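Sorbitol dehydrogenase (Gluconobacter oxydans, PDB 5ITG) probably oxidises D-sorbitol to L-sorbose with NADP as the hydride acceptor, as a member of the mannitol dehydrogenase family. Local coordinates at residues 295-300 and 336-341; 302-307 and 383-388. One frame throughout, in Å; residues are numbered along the deposited sequence.

Contact 1 of 2, residues 295-300 and 336-341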
loop_
_atom_site.group_PDB
_atom_site.type_symbol
_atom_site.label_atom_id
_atom_site.label_comp_id
_atom_site.label_asym_id
_atom_site.label_seq_id
_atom_site.Cartn_x
_atom_site.Cartn_y
_atom_site.Cartn_z
ATOM N N ILE A 295 -3.440 -1.662 10.373
ATOM C CA ILE A 295 -2.846 -0.535 11.086
ATOM C C ILE A 295 -2.359 -0.896 12.496
ATOM O O ILE A 295 -1.213 -0.612 12.869
ATOM C CB ILE A 295 -3.863 0.630 11.206
ATOM C CG1 ILE A 295 -4.085 1.268 9.831
ATOM C CG2 ILE A 295 -3.370 1.677 12.207
ATOM C CD1 ILE A 295 -5.233 2.253 9.818
ATOM N N ARG A 296 -3.225 -1.548 13.268
ATOM C CA ARG A 296 -2.894 -1.854 14.653
ATOM C C ARG A 296 -2.070 -3.101 14.944
ATOM O O ARG A 296 -1.588 -3.270 16.074
ATOM C CB ARG A 296 -4.181 -1.862 15.486
ATOM C CG ARG A 296 -4.915 -0.506 15.466
ATOM C CD ARG A 296 -6.170 -0.545 16.325
ATOM N NE ARG A 296 -5.836 -0.935 17.685
ATOM C CZ ARG A 296 -6.686 -1.505 18.540
ATOM N NH1 ARG A 296 -7.946 -1.757 18.179
ATOM N NH2 ARG A 296 -6.270 -1.841 19.753
HETATM N N MSE A 297 -1.915 -3.970 13.950
HETATM C CA MSE A 297 -1.099 -5.172 14.120
HETATM C C MSE A 297 0.148 -5.148 13.223
HETATM O O MSE A 297 1.255 -5.290 13.725
HETATM C CB MSE A 297 -1.925 -6.431 13.850
HETATM C CG MSE A 297 -2.951 -6.722 14.946
HETATM SE SE MSE A 297 -3.793 -8.430 14.703
HETATM C CE MSE A 297 -2.283 -9.541 15.219
ATOM N N LEU A 298 -0.019 -4.952 11.913
ATOM C CA LEU A 298 1.139 -4.934 11.015
ATOM C C LEU A 298 1.982 -3.668 11.172
ATOM O O LEU A 298 3.179 -3.745 11.466
ATOM C CB LEU A 298 0.709 -5.076 9.547
ATOM C CG LEU A 298 1.867 -5.066 8.530
ATOM C CD1 LEU A 298 2.628 -6.365 8.613
ATOM C CD2 LEU A 298 1.336 -4.868 7.121
ATOM N N ASN A 299 1.357 -2.506 10.982
ATOM C CA ASN A 299 2.066 -1.232 11.093
ATOM C C ASN A 299 2.552 -0.975 12.520
ATOM O O ASN A 299 3.704 -0.582 12.737
ATOM C CB ASN A 299 1.160 -0.080 10.619
ATOM C CG ASN A 299 0.669 -0.269 9.190
ATOM O OD1 ASN A 299 1.360 -0.856 8.350
ATOM N ND2 ASN A 299 -0.517 0.242 8.903
ATOM N N ALA A 300 1.668 -1.191 13.492
ATOM C CA ALA A 300 2.008 -1.011 14.896
ATOM C C ALA A 300 3.132 -1.970 15.281
ATOM O O ALA A 300 4.037 -1.609 16.037
ATOM C CB ALA A 300 0.777 -1.285 15.780
ATOM N N LYS A 336 -1.189 -9.772 24.002
ATOM C CA LYS A 336 -1.750 -9.205 25.222
ATOM C C LYS A 336 -2.358 -7.809 25.161
ATOM O O LYS A 336 -3.275 -7.503 25.929
ATOM C CB LYS A 336 -0.679 -9.223 26.312
ATOM C CG LYS A 336 0.003 -10.572 26.471
ATOM C CD LYS A 336 -0.990 -11.676 26.805
ATOM C CE LYS A 336 -0.323 -13.050 26.745
ATOM N NZ LYS A 336 -1.308 -14.168 26.905
ATOM N N ASP A 337 -1.858 -6.961 24.268
ATOM C CA ASP A 337 -2.360 -5.591 24.180
ATOM C C ASP A 337 -3.266 -5.270 22.997
ATOM O O ASP A 337 -4.294 -4.610 23.160
ATOM C CB ASP A 337 -1.177 -4.615 24.182
ATOM C CG ASP A 337 -0.240 -4.851 25.351
ATOM O OD1 ASP A 337 -0.713 -4.818 26.504
ATOM O OD2 ASP A 337 0.964 -5.081 25.122
ATOM N N VAL A 338 -2.897 -5.735 21.810
ATOM C CA VAL A 338 -3.678 -5.434 20.615
ATOM C C VAL A 338 -4.848 -6.371 20.347
ATOM O O VAL A 338 -5.991 -5.926 20.279
ATOM C CB VAL A 338 -2.776 -5.392 19.363
ATOM C CG1 VAL A 338 -3.593 -4.951 18.128
ATOM C CG2 VAL A 338 -1.609 -4.424 19.594
ATOM N N ILE A 339 -4.571 -7.660 20.189
ATOM C CA ILE A 339 -5.628 -8.627 19.904
ATOM C C ILE A 339 -6.842 -8.551 20.843
ATOM O O ILE A 339 -7.990 -8.625 20.385
ATOM C CB ILE A 339 -5.060 -10.082 19.875
ATOM C CG1 ILE A 339 -4.243 -10.283 18.589
ATOM C CG2 ILE A 339 -6.197 -11.105 19.909
ATOM C CD1 ILE A 339 -3.575 -11.652 18.473
ATOM N N PRO A 340 -6.615 -8.388 22.155
ATOM C CA PRO A 340 -7.769 -8.316 23.068
ATOM C C PRO A 340 -8.604 -7.042 22.913
ATOM O O PRO A 340 -9.733 -6.976 23.389
ATOM C CB PRO A 340 -7.126 -8.421 24.455
ATOM C CG PRO A 340 -5.831 -9.178 24.176
ATOM C CD PRO A 340 -5.359 -8.524 22.909
ATOM N N THR A 341 -8.055 -6.033 22.241
ATOM C CA THR A 341 -8.786 -4.778 22.058
ATOM C C THR A 341 -8.979 -4.433 20.579
ATOM O O THR A 341 -9.163 -3.271 20.222
ATOM C CB THR A 341 -8.063 -3.608 22.770
ATOM O OG1 THR A 341 -6.826 -3.322 22.105
ATOM C CG2 THR A 341 -7.763 -3.982 24.220
#
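R296 reaches across to T341 with its guanidinium end-on, one nitrogen to each of two oxygens. NH1 donates to the backbone O of T341 at 2.8 Å, a fairly straight bond (159° at the hydrogen) lying close to the guanidinium plane. NH2 donates to T341 OG1, also at 2.8 Å and near that plane but more bent, and adds a weak second bond to T341 O. The two side chains cross at about a right angle. In T341, chi1 of 68° sets OG1 between the backbone N and the carbonyl carbon; D337 O and V338 O are both within reach of this hydroxyl. The T341 backbone is itself tied down, its N bonding V338 O at 2.8 Å, so the arginine grips a turn that is already closed. V338 packs beside this polar bridge: its CG1 lies to one face side of the guanidinium, but its close contacts are with R296 O, at 3.3 Å, and R296 CB. The same methyl meets CG of M297, a selenomethionine, at 3.7 Å. Farther out, M297 bends at chi3 (73°), placing CE 4.0 Å from CG1 of I339, the two side chains crossing obliquely. R296 itself sits in a wider pi-type turn, closed by A300 N to I295 O. The contact joins helix 288-312 to residues 336-341 in the helical C-terminal domain. Helix 377-394 adjoins it, T388 OG1 giving R296 NH2 another partner, while R354 of helix 350-361 touches M297.

Contact 2 of 2, residues 302-307 and 383-388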
loop_
_atom_site.group_PDB
_atom_site.type_symbol
_atom_site.label_atom_id
_atom_site.label_comp_id
_atom_site.label_asym_id
_atom_site.label_seq_id
_atom_site.Cartn_x
_atom_site.Cartn_y
_atom_site.Cartn_z
ATOM N N HIS A 302 5.363 -3.249 13.284
ATOM C CA HIS A 302 6.582 -2.861 12.592
ATOM C C HIS A 302 7.395 -1.890 13.453
ATOM O O HIS A 302 8.599 -2.070 13.617
ATOM C CB HIS A 302 6.237 -2.225 11.239
ATOM C CG HIS A 302 7.044 -2.765 10.099
ATOM N ND1 HIS A 302 6.651 -2.636 8.785
ATOM C CD2 HIS A 302 8.209 -3.455 10.078
ATOM C CE1 HIS A 302 7.538 -3.227 8.003
ATOM N NE2 HIS A 302 8.494 -3.733 8.763
ATOM N N VAL A 303 6.750 -0.876 14.027
ATOM C CA VAL A 303 7.501 0.062 14.854
ATOM C C VAL A 303 7.818 -0.476 16.242
ATOM O O VAL A 303 8.829 -0.093 16.829
ATOM C CB VAL A 303 6.805 1.435 14.980
ATOM C CG1 VAL A 303 6.887 2.168 13.642
ATOM C CG2 VAL A 303 5.367 1.273 15.421
HETATM N N MSE A 304 6.972 -1.359 16.773
HETATM C CA MSE A 304 7.248 -1.933 18.093
HETATM C C MSE A 304 8.517 -2.776 17.990
HETATM O O MSE A 304 9.237 -2.986 18.974
HETATM C CB MSE A 304 6.081 -2.802 18.572
HETATM C CG MSE A 304 6.346 -3.531 19.881
HETATM SE SE MSE A 304 6.774 -2.371 21.393
HETATM C CE MSE A 304 4.975 -1.805 21.858
ATOM N N LEU A 305 8.788 -3.256 16.783
ATOM C CA LEU A 305 9.984 -4.049 16.536
ATOM C C LEU A 305 11.187 -3.143 16.256
ATOM O O LEU A 305 12.260 -3.296 16.850
ATOM C CB LEU A 305 9.775 -4.958 15.320
ATOM C CG LEU A 305 10.998 -5.777 14.884
ATOM C CD1 LEU A 305 11.262 -6.888 15.903
ATOM C CD2 LEU A 305 10.762 -6.379 13.511
ATOM N N CYS A 306 10.999 -2.184 15.357
ATOM C CA CYS A 306 12.103 -1.323 14.950
ATOM C C CYS A 306 12.601 -0.253 15.900
ATOM O O CYS A 306 13.783 0.068 15.866
ATOM C CB CYS A 306 11.803 -0.714 13.578
ATOM S SG CYS A 306 11.761 -1.960 12.245
ATOM N N PHE A 307 11.742 0.304 16.750
ATOM C CA PHE A 307 12.228 1.320 17.673
ATOM C C PHE A 307 13.277 0.710 18.617
ATOM O O PHE A 307 14.381 1.249 18.760
ATOM C CB PHE A 307 11.075 1.956 18.472
ATOM C CG PHE A 307 10.150 2.832 17.644
ATOM C CD1 PHE A 307 10.602 3.463 16.487
ATOM C CD2 PHE A 307 8.845 3.079 18.066
ATOM C CE1 PHE A 307 9.775 4.326 15.762
ATOM C CE2 PHE A 307 8.004 3.948 17.342
ATOM C CZ PHE A 307 8.472 4.568 16.194
ATOM N N VAL A 383 -0.871 7.337 14.412
ATOM C CA VAL A 383 -1.813 6.493 13.686
ATOM C C VAL A 383 -1.854 5.023 14.114
ATOM O O VAL A 383 -2.935 4.466 14.308
ATOM C CB VAL A 383 -1.559 6.573 12.163
ATOM C CG1 VAL A 383 -2.567 5.698 11.412
ATOM C CG2 VAL A 383 -1.679 8.035 11.695
ATOM N N PHE A 384 -0.693 4.399 14.289
ATOM C CA PHE A 384 -0.659 2.972 14.635
ATOM C C PHE A 384 -0.881 2.571 16.090
ATOM O O PHE A 384 -1.392 1.478 16.357
ATOM C CB PHE A 384 0.676 2.331 14.206
ATOM C CG PHE A 384 1.169 2.753 12.846
ATOM C CD1 PHE A 384 0.288 3.135 11.842
ATOM C CD2 PHE A 384 2.526 2.705 12.557
ATOM C CE1 PHE A 384 0.759 3.460 10.578
ATOM C CE2 PHE A 384 3.003 3.026 11.295
ATOM C CZ PHE A 384 2.121 3.405 10.304
ATOM N N TRP A 385 -0.490 3.426 17.034
ATOM C CA TRP A 385 -0.588 3.067 18.449
ATOM C C TRP A 385 -1.700 3.679 19.306
ATOM O O TRP A 385 -2.059 3.108 20.337
ATOM C CB TRP A 385 0.741 3.379 19.149
ATOM C CG TRP A 385 1.911 2.468 18.829
ATOM C CD1 TRP A 385 1.938 1.420 17.957
ATOM C CD2 TRP A 385 3.216 2.535 19.418
ATOM N NE1 TRP A 385 3.181 0.821 17.968
ATOM C CE2 TRP A 385 3.985 1.489 18.856
ATOM C CE3 TRP A 385 3.809 3.377 20.371
ATOM C CZ2 TRP A 385 5.318 1.262 19.214
ATOM C CZ3 TRP A 385 5.135 3.152 20.732
ATOM C CH2 TRP A 385 5.875 2.102 20.154
ATOM N N THR A 386 -2.245 4.818 18.896
ATOM C CA THR A 386 -3.258 5.498 19.707
ATOM C C THR A 386 -4.437 4.664 20.215
ATOM O O THR A 386 -4.742 4.689 21.408
ATOM C CB THR A 386 -3.793 6.750 18.973
ATOM O OG1 THR A 386 -2.718 7.684 18.798
ATOM C CG2 THR A 386 -4.906 7.421 19.785
ATOM N N GLU A 387 -5.113 3.934 19.336
ATOM C CA GLU A 387 -6.255 3.135 19.787
ATOM C C GLU A 387 -5.849 2.125 20.870
ATOM O O GLU A 387 -6.526 1.990 21.892
ATOM C CB GLU A 387 -6.899 2.410 18.604
ATOM C CG GLU A 387 -8.091 1.503 18.963
ATOM C CD GLU A 387 -9.286 2.259 19.518
ATOM O OE1 GLU A 387 -9.713 3.248 18.886
ATOM O OE2 GLU A 387 -9.810 1.852 20.580
ATOM N N THR A 388 -4.737 1.428 20.656
ATOM C CA THR A 388 -4.270 0.442 21.632
ATOM C C THR A 388 -3.977 1.074 22.995
ATOM O O THR A 388 -4.311 0.504 24.040
ATOM C CB THR A 388 -3.041 -0.308 21.098
ATOM O OG1 THR A 388 -3.461 -1.168 20.029
ATOM C CG2 THR A 388 -2.383 -1.150 22.195
#
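The W385 indole has V303 and F307 on one side of its plane and the selenium of M304, a selenomethionine, on the other; no hydrogen bond joins the two segments. Of the aromatic contacts, the main one is an offset edge-to-face pair: the edge of F307 turns toward the face of the W385 six-membered ring, planes at 80° and centroids 5.7 Å apart. Here CD2 of F307 meets CH2 of W385 at 3.8 Å. A Met-aromatic contact adds to it, M304 SE standing obliquely 5.4 Å from the centroid of that same ring. The backbone of M304 approaches as well, CA lying at the indole edge 3.9 Å from CZ2. Among the apolar contacts, V303 CG2, set between its backbone N and carbonyl carbon, packs 3.7 Å from W385 CE2, with NE1 its closest indole atom, and also meets the edge of the F384 ring, at CD2. V303 CB in turn covers one face of F307 near its rim. W385 NE1 hydrogen-bonds to A300 O; an alanine in place of W385 would probably open a gap between the helices and deprive A300 O of the indole N-H. The axes of segments 302-307 and 383-388 make 107° between their N-to-C directions and approach to 11.2 Å, a spacing bridged by these large side chains. Y333 of helix 324-338 adjoins M304, A374 of helix 370-374 touches F307, and the ring of Y409, from helix 400-412, meets that of F307.

How the contacts relate
Both contacts are buried in the all-helical part of the C-terminal domain, their centres about 8 Å apart, and both build on helix 288-312. Contact 1 ties it to residues 336-341, contact 2 to helix 377-394. Their chemistry differs: contact 1 centres on an arginine gripping a turn, with a modest apolar patch beside it, whereas contact 2 is aromatic and apolar throughout. They also touch each other: besides the probable hydrogen bonds of R296 with T388 and W385 with A300, E387 CG packs 3.3 Å from R296 CZ and F384 CD2 lies 3.5 Å from N299 O. Both of these bonds join helix 288-312 to helix 377-394, while contact 1 adds helix 324-338.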